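Local structure of putative pyrroline carboxylate reductase (2AHR) at residues M52-D56 against L80-Q84. The protein probably catalyses the NAD(P)H-dependent reduction of 1-pyrroline-5-carboxylate to L-proline, the last step of proline biosynthesis. Residues are numbered along the deposited sequence.
With NAP (NADP nicotinamide-adenine-dinucleotide phosphate), chain S.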
loop_
_atom_site.group_PDB
_atom_site.type_symbol
_atom_site.label_atom_id
_atom_site.label_comp_id
_atom_site.label_asym_id
_atom_site.label_seq_id
_atom_site.Cartn_x
_atom_site.Cartn_y
_atom_site.Cartn_z
HETATM N N MSE E 52 30.407 10.218 47.420
HETATM C CA MSE E 52 31.141 8.959 47.470
HETATM C C MSE E 52 30.257 7.750 47.139
HETATM O O MSE E 52 30.759 6.691 46.752
HETATM C CB MSE E 52 31.809 8.792 48.841
HETATM C CG MSE E 52 32.874 9.852 49.184
HETATM SE SE MSE E 52 34.171 10.076 47.939
HETATM C CE MSE E 52 34.804 8.409 47.741
ATOM N N SER E 53 28.944 7.927 47.292
ATOM C CA SER E 53 27.936 6.908 46.988
ATOM C C SER E 53 26.579 7.599 46.926
ATOM O O SER E 53 26.471 8.773 47.284
ATOM C CB SER E 53 27.914 5.830 48.082
ATOM O OG SER E 53 27.316 6.315 49.279
ATOM N N HIS E 54 25.541 6.878 46.498
ATOM C CA HIS E 54 24.183 7.441 46.510
ATOM C C HIS E 54 23.702 7.655 47.937
ATOM O O HIS E 54 23.041 8.646 48.225
ATOM C CB HIS E 54 23.167 6.579 45.742
ATOM C CG HIS E 54 23.495 6.386 44.295
ATOM N ND1 HIS E 54 24.175 7.323 43.550
ATOM C CD2 HIS E 54 23.213 5.366 43.449
ATOM C CE1 HIS E 54 24.319 6.881 42.315
ATOM N NE2 HIS E 54 23.745 5.696 42.226
ATOM N N GLN E 55 24.033 6.724 48.828
ATOM C CA GLN E 55 23.668 6.877 50.237
ATOM C C GLN E 55 24.393 8.071 50.848
ATOM O O GLN E 55 23.798 8.835 51.611
ATOM C CB GLN E 55 23.922 5.591 51.032
ATOM C CG GLN E 55 23.152 5.507 52.360
ATOM C CD GLN E 55 21.633 5.601 52.203
ATOM O OE1 GLN E 55 21.002 4.760 51.559
ATOM N NE2 GLN E 55 21.042 6.615 52.819
ATOM N N ASP E 56 25.667 8.237 50.482
ATOM C CA ASP E 56 26.477 9.389 50.897
ATOM C C ASP E 56 25.801 10.695 50.452
ATOM O O ASP E 56 25.718 11.658 51.225
ATOM C CB ASP E 56 27.906 9.270 50.339
ATOM C CG ASP E 56 28.814 10.437 50.753
ATOM O OD1 ASP E 56 29.412 11.080 49.854
ATOM O OD2 ASP E 56 28.943 10.704 51.973
ATOM N N LEU E 80 18.535 1.601 48.713
ATOM C CA LEU E 80 18.862 2.895 49.326
ATOM C C LEU E 80 17.856 3.273 50.420
ATOM O O LEU E 80 16.739 2.766 50.430
ATOM C CB LEU E 80 18.916 3.979 48.238
ATOM C CG LEU E 80 20.103 4.102 47.258
ATOM C CD1 LEU E 80 20.737 2.785 46.807
ATOM C CD2 LEU E 80 19.696 4.920 46.035
ATOM N N HIS E 81 18.236 4.160 51.339
ATOM C CA HIS E 81 17.282 4.606 52.367
ATOM C C HIS E 81 17.044 6.112 52.284
ATOM O O HIS E 81 17.890 6.903 52.696
ATOM C CB HIS E 81 17.726 4.210 53.794
ATOM C CG HIS E 81 18.324 2.837 53.893
ATOM N ND1 HIS E 81 17.568 1.707 54.134
ATOM C CD2 HIS E 81 19.610 2.415 53.791
ATOM C CE1 HIS E 81 18.361 0.650 54.172
ATOM N NE2 HIS E 81 19.605 1.052 53.972
ATOM N N PHE E 82 15.883 6.508 51.769
ATOM C CA PHE E 82 15.612 7.926 51.509
ATOM C C PHE E 82 15.028 8.637 52.733
ATOM O O PHE E 82 14.362 8.017 53.556
ATOM C CB PHE E 82 14.762 8.108 50.236
ATOM C CG PHE E 82 15.530 7.847 48.960
ATOM C CD1 PHE E 82 15.557 6.574 48.389
ATOM C CD2 PHE E 82 16.251 8.874 48.335
ATOM C CE1 PHE E 82 16.280 6.322 47.213
ATOM C CE2 PHE E 82 16.976 8.634 47.159
ATOM C CZ PHE E 82 16.992 7.351 46.604
ATOM N N LYS E 83 15.298 9.938 52.842
ATOM C CA LYS E 83 15.090 10.691 54.076
ATOM C C LYS E 83 14.504 12.084 53.812
ATOM O O LYS E 83 14.317 12.887 54.741
ATOM C CB LYS E 83 16.436 10.837 54.795
ATOM C CG LYS E 83 17.139 9.506 55.122
ATOM C CD LYS E 83 18.668 9.670 55.136
ATOM C CE LYS E 83 19.354 8.705 56.126
ATOM N NZ LYS E 83 19.148 7.235 55.842
ATOM N N GLN E 84 14.223 12.365 52.539
ATOM C CA GLN E 84 13.751 13.682 52.100
ATOM C C GLN E 84 12.815 13.529 50.907
ATOM O O GLN E 84 12.752 12.443 50.323
ATOM C CB GLN E 84 14.934 14.554 51.693
ATOM C CG GLN E 84 15.739 13.979 50.553
ATOM C CD GLN E 84 16.639 12.859 51.008
ATOM O OE1 GLN E 84 16.375 11.685 50.736
ATOM N NE2 GLN E 84 17.709 13.213 51.718
HETATM P PA NAP S . 20.844 8.987 29.572
HETATM O O1A NAP S . 21.140 7.611 29.088
HETATM O O2A NAP S . 21.461 10.001 28.667
HETATM O O5B NAP S . 21.316 9.224 31.101
HETATM C C5B NAP S . 21.211 8.228 32.093
HETATM C C4B NAP S . 22.427 8.357 33.006
HETATM O O4B NAP S . 22.278 7.600 34.195
HETATM C C3B NAP S . 23.699 7.882 32.306
HETATM O O3B NAP S . 24.606 8.962 32.262
HETATM C C2B NAP S . 24.225 6.733 33.152
HETATM O O2B NAP S . 25.622 6.769 33.400
HETATM C C1B NAP S . 23.520 6.972 34.480
HETATM N N9A NAP S . 23.426 5.724 35.277
HETATM C C8A NAP S . 23.378 4.428 34.814
HETATM N N7A NAP S . 23.317 3.594 35.882
HETATM C C5A NAP S . 23.333 4.334 37.019
HETATM C C6A NAP S . 23.308 3.985 38.370
HETATM N N6A NAP S . 23.809 2.802 38.721
HETATM N N1A NAP S . 23.336 4.990 39.317
HETATM C C2A NAP S . 23.414 6.319 38.936
HETATM N N3A NAP S . 23.451 6.650 37.597
HETATM C C4A NAP S . 23.409 5.676 36.652
HETATM O O3 NAP S . 19.239 9.174 29.714
HETATM P PN NAP S . 18.480 10.604 29.631
HETATM O O1N NAP S . 18.093 10.811 28.206
HETATM O O2N NAP S . 19.243 11.672 30.333
HETATM O O5D NAP S . 17.137 10.285 30.471
HETATM C C5D NAP S . 17.128 10.285 31.881
HETATM C C4D NAP S . 15.699 10.448 32.394
HETATM O O4D NAP S . 15.099 11.629 31.897
HETATM C C3D NAP S . 14.814 9.284 31.960
HETATM O O3D NAP S . 14.135 8.822 33.103
HETATM C C2D NAP S . 13.834 9.849 30.940
HETATM O O2D NAP S . 12.567 9.212 31.064
HETATM C C1D NAP S . 13.840 11.354 31.286
HETATM N N1N NAP S . 13.656 12.302 30.156
HETATM C C2N NAP S . 14.574 12.384 29.128
HETATM C C3N NAP S . 14.394 13.308 28.094
HETATM C C7N NAP S . 15.437 13.504 27.033
HETATM O O7N NAP S . 15.191 14.511 26.078
HETATM N N7N NAP S . 16.547 12.754 27.015
HETATM C C4N NAP S . 13.278 14.154 28.109
HETATM C C5N NAP S . 12.362 14.078 29.148
HETATM C C6N NAP S . 12.569 13.146 30.167
HETATM P P2B NAP S . 26.755 6.364 32.318
HETATM O O1X NAP S . 28.089 6.313 33.044
HETATM O O2X NAP S . 26.447 4.994 31.756
HETATM O O3X NAP S . 26.811 7.387 31.196
#
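In the Rossmann-fold, NADP-binding part of the chain, the start of helix 54-58 meets the loop that leads from helix 73-77 into strand 86-88. The junction is a surface contact of modest size, 212 Å² summed over both sides, of which Gln55 gives the largest share, 88 Å². The CA-to-CB bond of Gln55 points sideways, yet chi1 near t (-161°) and chi2 near p (59°) bring its amide against the backbone of His81. There it bonds at both ends: His81 N donates to Gln55 OE1 (2.8 Å, 164°), and Gln55 NE2 donates to His81 O (3.2 Å, 179°). The side-chain amide thus matches the donor and acceptor of a single residue, much as a neighbouring strand would, although 80-84 has no regular secondary structure. Gln55 NE2 also bonds to Asp59 OD1, just past the end of helix 54-58.

The helix start is itself fixed by an N-cap: Ser53, chi1 p (73°), accepts at OG from Asp56 N at 2.8 Å, while Asp56 OD1 accepts from Met52 N (the residue is selenomethionine), also at 2.8 Å. Next to Gln55, His54 (chi1 -60°, m) lays its CB 3.9 Å from Leu80 CD2, an apolar contact beside the cofactor pocket. Its ring is held between two polar partners, ND1 being hydrogen-bonded to Ser32, outside these segments. The other nitrogen, NE2, contributes to binding of the adenine, with NADP N1A near the plane of the ring at its edge: His54 NE2 donates to N1A at 3.0 Å and 148°.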